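PDB 5X5H: cystathionine beta-lyases/cystathionine gamma-synthases from Corynebacterium glutamicum, which probably catalyses the pyridoxal 5'-phosphate-dependent formation of L,L-cystathionine and succinate from O-succinyl-L-homoserine and L-cysteine, a step of methionine biosynthesis. Local coordinates for residues A[84-89]-A[111-116]; A[100-103]-A[109-112]; A[266-271]-A[370-375]. One frame throughout, in Å; residues are numbered along the deposited sequence.

Contact 1 (A[84-89]-A[111-116])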
loop_
_atom_site.group_PDB
_atom_site.type_symbol
_atom_site.label_atom_id
_atom_site.label_comp_id
_atom_site.label_asym_id
_atom_site.label_seq_id
_atom_site.Cartn_x
_atom_site.Cartn_y
_atom_site.Cartn_z
ATOM N N ALA A 84 15.225 -1.451 16.739
ATOM C CA ALA A 84 16.387 -1.426 15.828
ATOM C C ALA A 84 17.094 -0.122 15.900
ATOM O O ALA A 84 18.344 -0.033 15.789
ATOM C CB ALA A 84 15.936 -1.612 14.373
ATOM N N ALA A 85 16.354 0.984 16.093
ATOM C CA ALA A 85 16.943 2.317 16.284
ATOM C C ALA A 85 17.823 2.305 17.549
ATOM O O ALA A 85 18.899 2.892 17.600
ATOM C CB ALA A 85 15.828 3.352 16.380
ATOM N N THR A 86 17.312 1.665 18.618
ATOM C CA THR A 86 18.056 1.574 19.913
ATOM C C THR A 86 19.334 0.782 19.648
ATOM O O THR A 86 20.426 1.198 20.088
ATOM C CB THR A 86 17.186 0.887 20.965
ATOM O OG1 THR A 86 15.997 1.696 21.222
ATOM C CG2 THR A 86 17.901 0.697 22.296
ATOM N N ASP A 87 19.253 -0.339 18.978
ATOM C CA ASP A 87 20.417 -1.144 18.703
ATOM C C ASP A 87 21.479 -0.396 17.931
ATOM O O ASP A 87 22.673 -0.430 18.256
ATOM C CB ASP A 87 19.952 -2.368 17.942
ATOM C CG ASP A 87 21.074 -3.281 17.570
ATOM O OD1 ASP A 87 21.654 -3.903 18.521
ATOM O OD2 ASP A 87 21.405 -3.519 16.342
ATOM N N ILE A 88 21.079 0.328 16.911
ATOM C CA ILE A 88 22.025 1.144 16.128
ATOM C C ILE A 88 22.634 2.207 16.995
ATOM O O ILE A 88 23.883 2.393 16.936
ATOM C CB ILE A 88 21.310 1.805 14.919
ATOM C CG1 ILE A 88 20.877 0.772 13.874
ATOM C CG2 ILE A 88 22.244 2.823 14.262
ATOM C CD1 ILE A 88 21.961 -0.102 13.307
ATOM N N LEU A 89 21.870 2.925 17.822
ATOM C CA LEU A 89 22.457 3.970 18.632
ATOM C C LEU A 89 23.431 3.354 19.617
ATOM O O LEU A 89 24.564 3.869 19.835
ATOM C CB LEU A 89 21.344 4.810 19.323
ATOM C CG LEU A 89 21.440 6.207 19.790
ATOM C CD1 LEU A 89 22.260 7.095 18.911
ATOM C CD2 LEU A 89 20.025 6.588 20.172
ATOM N N TYR A 111 15.969 -3.202 28.077
ATOM C CA TYR A 111 16.690 -3.967 29.070
ATOM C C TYR A 111 17.202 -5.335 28.546
ATOM O O TYR A 111 18.380 -5.639 28.724
ATOM C CB TYR A 111 15.742 -4.243 30.318
ATOM C CG TYR A 111 16.417 -5.253 31.318
ATOM C CD1 TYR A 111 17.478 -4.830 32.047
ATOM C CD2 TYR A 111 16.028 -6.562 31.336
ATOM C CE1 TYR A 111 18.171 -5.765 32.877
ATOM C CE2 TYR A 111 16.699 -7.465 32.149
ATOM C CZ TYR A 111 17.699 -7.026 32.903
ATOM O OH TYR A 111 18.392 -8.027 33.696
ATOM N N ARG A 112 16.379 -6.053 27.823
ATOM C CA ARG A 112 16.714 -7.341 27.251
ATOM C C ARG A 112 17.849 -7.163 26.279
ATOM O O ARG A 112 18.799 -7.934 26.246
ATOM C CB ARG A 112 15.533 -8.037 26.626
ATOM C CG ARG A 112 15.840 -9.365 25.914
ATOM C CD ARG A 112 14.584 -10.004 25.374
ATOM N NE ARG A 112 13.719 -8.915 24.842
ATOM C CZ ARG A 112 12.990 -8.920 23.723
ATOM N NH1 ARG A 112 12.953 -9.968 22.889
ATOM N NH2 ARG A 112 12.282 -7.842 23.421
ATOM N N LEU A 113 17.791 -6.124 25.476
ATOM C CA LEU A 113 18.895 -5.911 24.538
ATOM C C LEU A 113 20.205 -5.690 25.225
ATOM O O LEU A 113 21.211 -6.277 24.830
ATOM C CB LEU A 113 18.558 -4.682 23.638
ATOM C CG LEU A 113 19.530 -4.354 22.463
ATOM C CD1 LEU A 113 19.712 -5.477 21.508
ATOM C CD2 LEU A 113 19.048 -3.083 21.739
ATOM N N ILE A 114 20.233 -4.844 26.239
ATOM C CA ILE A 114 21.479 -4.631 26.998
ATOM C C ILE A 114 21.965 -5.927 27.685
ATOM O O ILE A 114 23.110 -6.311 27.557
ATOM C CB ILE A 114 21.260 -3.540 28.018
ATOM C CG1 ILE A 114 20.989 -2.203 27.282
ATOM C CG2 ILE A 114 22.508 -3.543 28.949
ATOM C CD1 ILE A 114 20.430 -1.123 28.175
ATOM N N ASP A 115 21.024 -6.510 28.400
ATOM C CA ASP A 115 21.398 -7.542 29.355
ATOM C C ASP A 115 21.662 -8.878 28.654
ATOM O O ASP A 115 22.551 -9.610 29.117
ATOM C CB ASP A 115 20.332 -7.735 30.371
ATOM C CG ASP A 115 20.709 -8.875 31.386
ATOM O OD1 ASP A 115 21.613 -8.632 32.193
ATOM O OD2 ASP A 115 20.114 -9.953 31.321
ATOM N N THR A 116 20.937 -9.250 27.598
ATOM C CA THR A 116 21.199 -10.489 26.869
ATOM C C THR A 116 22.222 -10.326 25.785
ATOM O O THR A 116 23.153 -11.128 25.652
ATOM C CB THR A 116 19.854 -11.089 26.332
ATOM O OG1 THR A 116 19.008 -11.507 27.408
ATOM C CG2 THR A 116 20.143 -12.290 25.428
#
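L113 reaches from helix 108-118 to T86 and D87 on helix 82-93. This is helix-helix packing in the large, cofactor-binding domain of a fold-type I pyridoxal phosphate enzyme. Of 111-116, L113 alone meets 84-89. Its CG stands anti to the backbone N (chi1 -174°), and this carries both methyls away from its own helix. CD2 makes most of the contacts. It rests on the backbone of D87, 3.9 Å from D87 CA, and also meets D87 CB. The same methyl lies 4.0 Å from CG2 of T86. There the threonine and the leucine lie side by side and point opposite ways, whereas the D87 side chain is set nearly perpendicular to that of L113.

T86 divides its branches between two jobs. With chi1 at -63°, OG1 sits beside the backbone N and hydrogen-bonds to the carbonyl O of G82, one turn back. CG2 is then left to face the leucine. The T86 side chain is about 5 Å from a bound pyridoxal phosphate, so the contact lies beside the cofactor pocket.

The D87 carboxylate is held between two arginines. OD2 makes a salt bridge with R91 of the same chain, and OD1 makes one with R91 of the second subunit. This pairing probably favours the ionised form of the buried acid. M83 and F90 add to the packing round L113, and I235 of the second subunit covers both L113 and D87. Between 84-89 and 111-116, D87 OD1 faces a methyl group: it lies 3.9 Å from L113 CD1.

Contact 2 (A[100-103]-A[109-112]); sequences IVLG and GTYR
The Y111 ring takes L102 at its edge. The contact belongs to a beta-alpha-beta unit made of strand 99-103, helix 108-118 and strand 124-128, and it sets the first strand against the start of the helix. The CD2 methyl of L102 lies near the ring plane, 4.0 Å from Y111 CD1, and the leucine comes in almost square to the tyrosine side chain. One face of the ring carries D115, a turn further along the helix, with its CB 3.7 Å above the plane, nearer the ring's border than its centre. The leucine therefore packs against the side of the ring and does not stack on it.

L102 is the strand residue that spans the gap. Its CG is anti to the backbone N (chi1 174°), which sends the forked end out from the sheet between Y111 and T110. CD2 takes the tyrosine, and CD1 looks toward the threonine. No hydrogen bond joins the two segments.

Strand 99-103 is bonded through its backbone to strands 124-128 and 144-150, so it is an inner strand, and L102 projects from the face of the sheet that the helix covers. W148 of strand 144-150 touches both L102 and T110. On the helix side, the T110 side chain is about 5 Å from the bound pyridoxal phosphate and near Y107 of its pocket. The T110 contact is loose: its CG2 methyl stays 4.5 Å from L102 CD1.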
loop_
_atom_site.group_PDB
_atom_site.type_symbol
_atom_site.label_atom_id
_atom_site.label_comp_id
_atom_site.label_asym_id
_atom_site.label_seq_id
_atom_site.Cartn_x
_atom_site.Cartn_y
_atom_site.Cartn_z
ATOM N N ILE A 100 27.228 1.484 30.294
ATOM C CA ILE A 100 25.944 2.200 30.270
ATOM C C ILE A 100 25.313 2.389 31.679
ATOM O O ILE A 100 25.296 1.355 32.443
ATOM C CB ILE A 100 24.888 1.387 29.501
ATOM C CG1 ILE A 100 25.362 0.874 28.231
ATOM C CG2 ILE A 100 23.589 2.230 29.347
ATOM C CD1 ILE A 100 24.422 -0.153 27.643
ATOM N N VAL A 101 24.785 3.524 31.971
ATOM C CA VAL A 101 23.915 3.759 33.124
ATOM C C VAL A 101 22.475 3.720 32.573
ATOM O O VAL A 101 22.152 4.499 31.628
ATOM C CB VAL A 101 24.212 5.059 33.819
ATOM C CG1 VAL A 101 23.247 5.292 34.983
ATOM C CG2 VAL A 101 25.664 5.062 34.331
ATOM N N LEU A 102 21.623 2.855 33.123
ATOM C CA LEU A 102 20.239 2.632 32.742
ATOM C C LEU A 102 19.347 2.809 33.931
ATOM O O LEU A 102 19.752 2.600 35.063
ATOM C CB LEU A 102 20.105 1.121 32.267
ATOM C CG LEU A 102 18.791 0.454 31.914
ATOM C CD1 LEU A 102 18.441 1.040 30.521
ATOM C CD2 LEU A 102 18.757 -1.062 31.874
ATOM N N GLY A 103 18.094 3.220 33.698
ATOM C CA GLY A 103 17.149 3.319 34.761
ATOM C C GLY A 103 16.538 2.026 35.214
ATOM O O GLY A 103 16.726 0.953 34.640
ATOM N N GLY A 109 12.090 -4.436 26.446
ATOM C CA GLY A 109 12.917 -4.716 25.305
ATOM C C GLY A 109 14.308 -4.017 25.313
ATOM O O GLY A 109 15.280 -4.598 24.905
ATOM N N THR A 110 14.396 -2.797 25.811
ATOM C CA THR A 110 15.613 -2.087 25.995
ATOM C C THR A 110 16.586 -2.853 26.961
ATOM O O THR A 110 17.773 -3.061 26.706
ATOM C CB THR A 110 15.436 -0.643 26.451
ATOM O OG1 THR A 110 14.491 -0.012 25.565
ATOM C CG2 THR A 110 16.713 0.059 26.498
ATOM N N TYR A 111 15.969 -3.202 28.077
ATOM C CA TYR A 111 16.690 -3.967 29.070
ATOM C C TYR A 111 17.202 -5.335 28.546
ATOM O O TYR A 111 18.380 -5.639 28.724
ATOM C CB TYR A 111 15.742 -4.243 30.318
ATOM C CG TYR A 111 16.417 -5.253 31.318
ATOM C CD1 TYR A 111 17.478 -4.830 32.047
ATOM C CD2 TYR A 111 16.028 -6.562 31.336
ATOM C CE1 TYR A 111 18.171 -5.765 32.877
ATOM C CE2 TYR A 111 16.699 -7.465 32.149
ATOM C CZ TYR A 111 17.699 -7.026 32.903
ATOM O OH TYR A 111 18.392 -8.027 33.696
ATOM N N ARG A 112 16.379 -6.053 27.823
ATOM C CA ARG A 112 16.714 -7.341 27.251
ATOM C C ARG A 112 17.849 -7.163 26.279
ATOM O O ARG A 112 18.799 -7.934 26.246
ATOM C CB ARG A 112 15.533 -8.037 26.626
ATOM C CG ARG A 112 15.840 -9.365 25.914
ATOM C CD ARG A 112 14.584 -10.004 25.374
ATOM N NE ARG A 112 13.719 -8.915 24.842
ATOM C CZ ARG A 112 12.990 -8.920 23.723
ATOM N NH1 ARG A 112 12.953 -9.968 22.889
ATOM N NH2 ARG A 112 12.282 -7.842 23.421
#

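Contact 3 (A[266-271]-A[370-375])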
loop_
_atom_site.group_PDB
_atom_site.type_symbol
_atom_site.label_atom_id
_atom_site.label_comp_id
_atom_site.label_asym_id
_atom_site.label_seq_id
_atom_site.Cartn_x
_atom_site.Cartn_y
_atom_site.Cartn_z
ATOM N N GLU A 266 -6.381 12.766 31.720
ATOM C CA GLU A 266 -6.562 13.566 32.962
ATOM C C GLU A 266 -7.888 13.157 33.606
ATOM O O GLU A 266 -7.908 12.946 34.869
ATOM C CB GLU A 266 -6.561 15.035 32.642
ATOM C CG GLU A 266 -5.241 15.601 32.253
ATOM C CD GLU A 266 -5.321 17.009 31.605
ATOM O OE1 GLU A 266 -6.455 17.598 31.540
ATOM O OE2 GLU A 266 -4.267 17.567 31.230
ATOM N N LYS A 267 -8.933 12.958 32.880
ATOM C CA LYS A 267 -10.234 12.665 33.446
ATOM C C LYS A 267 -10.294 11.261 33.936
ATOM O O LYS A 267 -10.860 10.942 35.001
ATOM C CB LYS A 267 -11.385 12.966 32.487
ATOM C CG LYS A 267 -11.473 14.424 32.176
ATOM C CD LYS A 267 -12.465 14.721 31.088
ATOM C CE LYS A 267 -12.368 16.110 30.574
ATOM N NZ LYS A 267 -13.203 16.170 29.350
ATOM N N ILE A 268 -9.770 10.281 33.217
ATOM C CA ILE A 268 -9.753 8.894 33.689
ATOM C C ILE A 268 -8.852 8.764 34.938
ATOM O O ILE A 268 -9.227 8.014 35.902
ATOM C CB ILE A 268 -9.282 7.926 32.596
ATOM C CG1 ILE A 268 -10.246 7.990 31.399
ATOM C CG2 ILE A 268 -9.061 6.491 33.163
ATOM C CD1 ILE A 268 -11.572 7.382 31.708
ATOM N N ALA A 269 -7.702 9.413 34.995
ATOM C CA ALA A 269 -6.831 9.338 36.165
ATOM C C ALA A 269 -7.618 9.897 37.389
ATOM O O ALA A 269 -7.510 9.324 38.477
ATOM C CB ALA A 269 -5.595 10.126 35.946
ATOM N N GLU A 270 -8.295 11.010 37.225
ATOM C CA GLU A 270 -9.054 11.627 38.357
ATOM C C GLU A 270 -10.090 10.626 38.731
ATOM O O GLU A 270 -10.296 10.354 39.979
ATOM C CB GLU A 270 -9.687 12.947 37.858
ATOM C CG GLU A 270 -10.674 13.633 38.780
ATOM C CD GLU A 270 -11.194 14.922 38.112
ATOM O OE1 GLU A 270 -12.072 14.820 37.210
ATOM O OE2 GLU A 270 -10.632 16.012 38.424
ATOM N N PHE A 271 -10.836 9.991 37.843
ATOM C CA PHE A 271 -11.890 9.050 38.234
ATOM C C PHE A 271 -11.255 7.858 38.981
ATOM O O PHE A 271 -11.757 7.426 40.044
ATOM C CB PHE A 271 -12.631 8.512 36.999
ATOM C CG PHE A 271 -13.581 7.468 37.315
ATOM C CD1 PHE A 271 -14.722 7.798 38.024
ATOM C CD2 PHE A 271 -13.446 6.227 36.910
ATOM C CE1 PHE A 271 -15.644 6.795 38.368
ATOM C CE2 PHE A 271 -14.335 5.191 37.250
ATOM C CZ PHE A 271 -15.463 5.501 37.986
ATOM N N GLU A 370 -11.253 8.112 21.920
ATOM C CA GLU A 370 -12.691 7.919 22.019
ATOM C C GLU A 370 -13.326 8.956 22.932
ATOM O O GLU A 370 -12.653 9.640 23.662
ATOM C CB GLU A 370 -13.039 6.466 22.511
ATOM C CG GLU A 370 -12.448 5.333 21.637
ATOM C CD GLU A 370 -11.157 4.757 22.185
ATOM O OE1 GLU A 370 -10.395 5.459 22.891
ATOM O OE2 GLU A 370 -10.837 3.610 21.799
ATOM N N ASP A 371 -14.658 8.984 22.870
ATOM C CA ASP A 371 -15.368 9.974 23.747
ATOM C C ASP A 371 -15.130 9.630 25.223
ATOM O O ASP A 371 -15.323 8.440 25.611
ATOM C CB ASP A 371 -16.850 10.000 23.383
ATOM C CG ASP A 371 -17.054 10.656 22.041
ATOM O OD1 ASP A 371 -17.097 11.887 22.011
ATOM O OD2 ASP A 371 -17.075 9.911 21.074
ATOM N N ILE A 372 -14.824 10.637 26.047
ATOM C CA ILE A 372 -14.589 10.394 27.476
ATOM C C ILE A 372 -15.728 9.760 28.157
ATOM O O ILE A 372 -15.504 8.952 29.042
ATOM C CB ILE A 372 -14.134 11.738 28.112
ATOM C CG1 ILE A 372 -13.645 11.454 29.581
ATOM C CG2 ILE A 372 -15.117 12.867 28.079
ATOM C CD1 ILE A 372 -12.532 10.499 29.735
ATOM N N GLU A 373 -16.952 10.122 27.831
ATOM C CA GLU A 373 -18.110 9.481 28.496
ATOM C C GLU A 373 -18.127 7.998 28.294
ATOM O O GLU A 373 -18.451 7.260 29.220
ATOM C CB GLU A 373 -19.449 10.033 28.044
ATOM C CG GLU A 373 -19.593 11.537 28.310
ATOM C CD GLU A 373 -18.955 12.490 27.248
ATOM O OE1 GLU A 373 -18.292 12.057 26.168
ATOM O OE2 GLU A 373 -18.959 13.739 27.623
ATOM N N ASP A 374 -17.773 7.518 27.125
ATOM C CA ASP A 374 -17.755 6.131 26.872
ATOM C C ASP A 374 -16.558 5.429 27.584
ATOM O O ASP A 374 -16.695 4.312 28.080
ATOM C CB ASP A 374 -17.631 5.851 25.362
ATOM C CG ASP A 374 -18.799 6.399 24.584
ATOM O OD1 ASP A 374 -19.965 6.417 25.077
ATOM O OD2 ASP A 374 -18.581 6.784 23.404
ATOM N N LEU A 375 -15.408 6.068 27.622
ATOM C CA LEU A 375 -14.229 5.476 28.343
ATOM C C LEU A 375 -14.544 5.457 29.841
ATOM O O LEU A 375 -14.238 4.468 30.487
ATOM C CB LEU A 375 -13.016 6.306 28.063
ATOM C CG LEU A 375 -12.468 6.184 26.621
ATOM C CD1 LEU A 375 -11.431 7.278 26.320
ATOM C CD2 LEU A 375 -12.007 4.771 26.288
#
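I372 packs between K267 and I268, joining the first turn of helix 372-384 to helix 254-273 in the smaller C-terminal domain. The tight part is apolar. The CD1 methyl of I372 lies 3.8 Å from I268 CG1 and equally near I268 CD1, as the two isoleucines pass flank to flank from opposing sides. I268 CD1 reaches on to L375, 4.1 Å from its CB. Behind this core, I268 also touches I306 of strand 305-310 and L376.

The K267 side is the one exposed to solvent. Its chain is extended, with chi2 to chi4 all near 180°, and runs across I372. The aliphatic part packs on the isoleucine, with K267 CD 3.8 Å from I372 CG1. The amine passes I372 CG2 and forms no salt bridge with E373: K267 NZ stays 6.5 Å from E373 OE2.

D371 and D374 also reach the third subunit, where both hydrogen-bond to T12 of that chain. D371 holds the N-cap position of helix 372-384, but its side chain makes no capping bond. The backbone bond from L375 N to D371 O, 3.1 Å long, closes the first turn.

In the fold
Following the chain from the N terminus, contact 1 opens at helix 82-93. Contact 2 opens later, at strand 99-103, and both end on the same stretch of helix 108-118. They share Y111 and R112, and they touch where I114 CD1 meets L102 CD1 at 3.8 Å. Together they tie two helices and a sheet strand into the cofactor-binding domain. Contact 3 opens much later, at helix 254-273, and closes about a hundred residues on, at helix 372-384. It joins two helices of the C-terminal domain, its centre about 35 Å from that of contact 1.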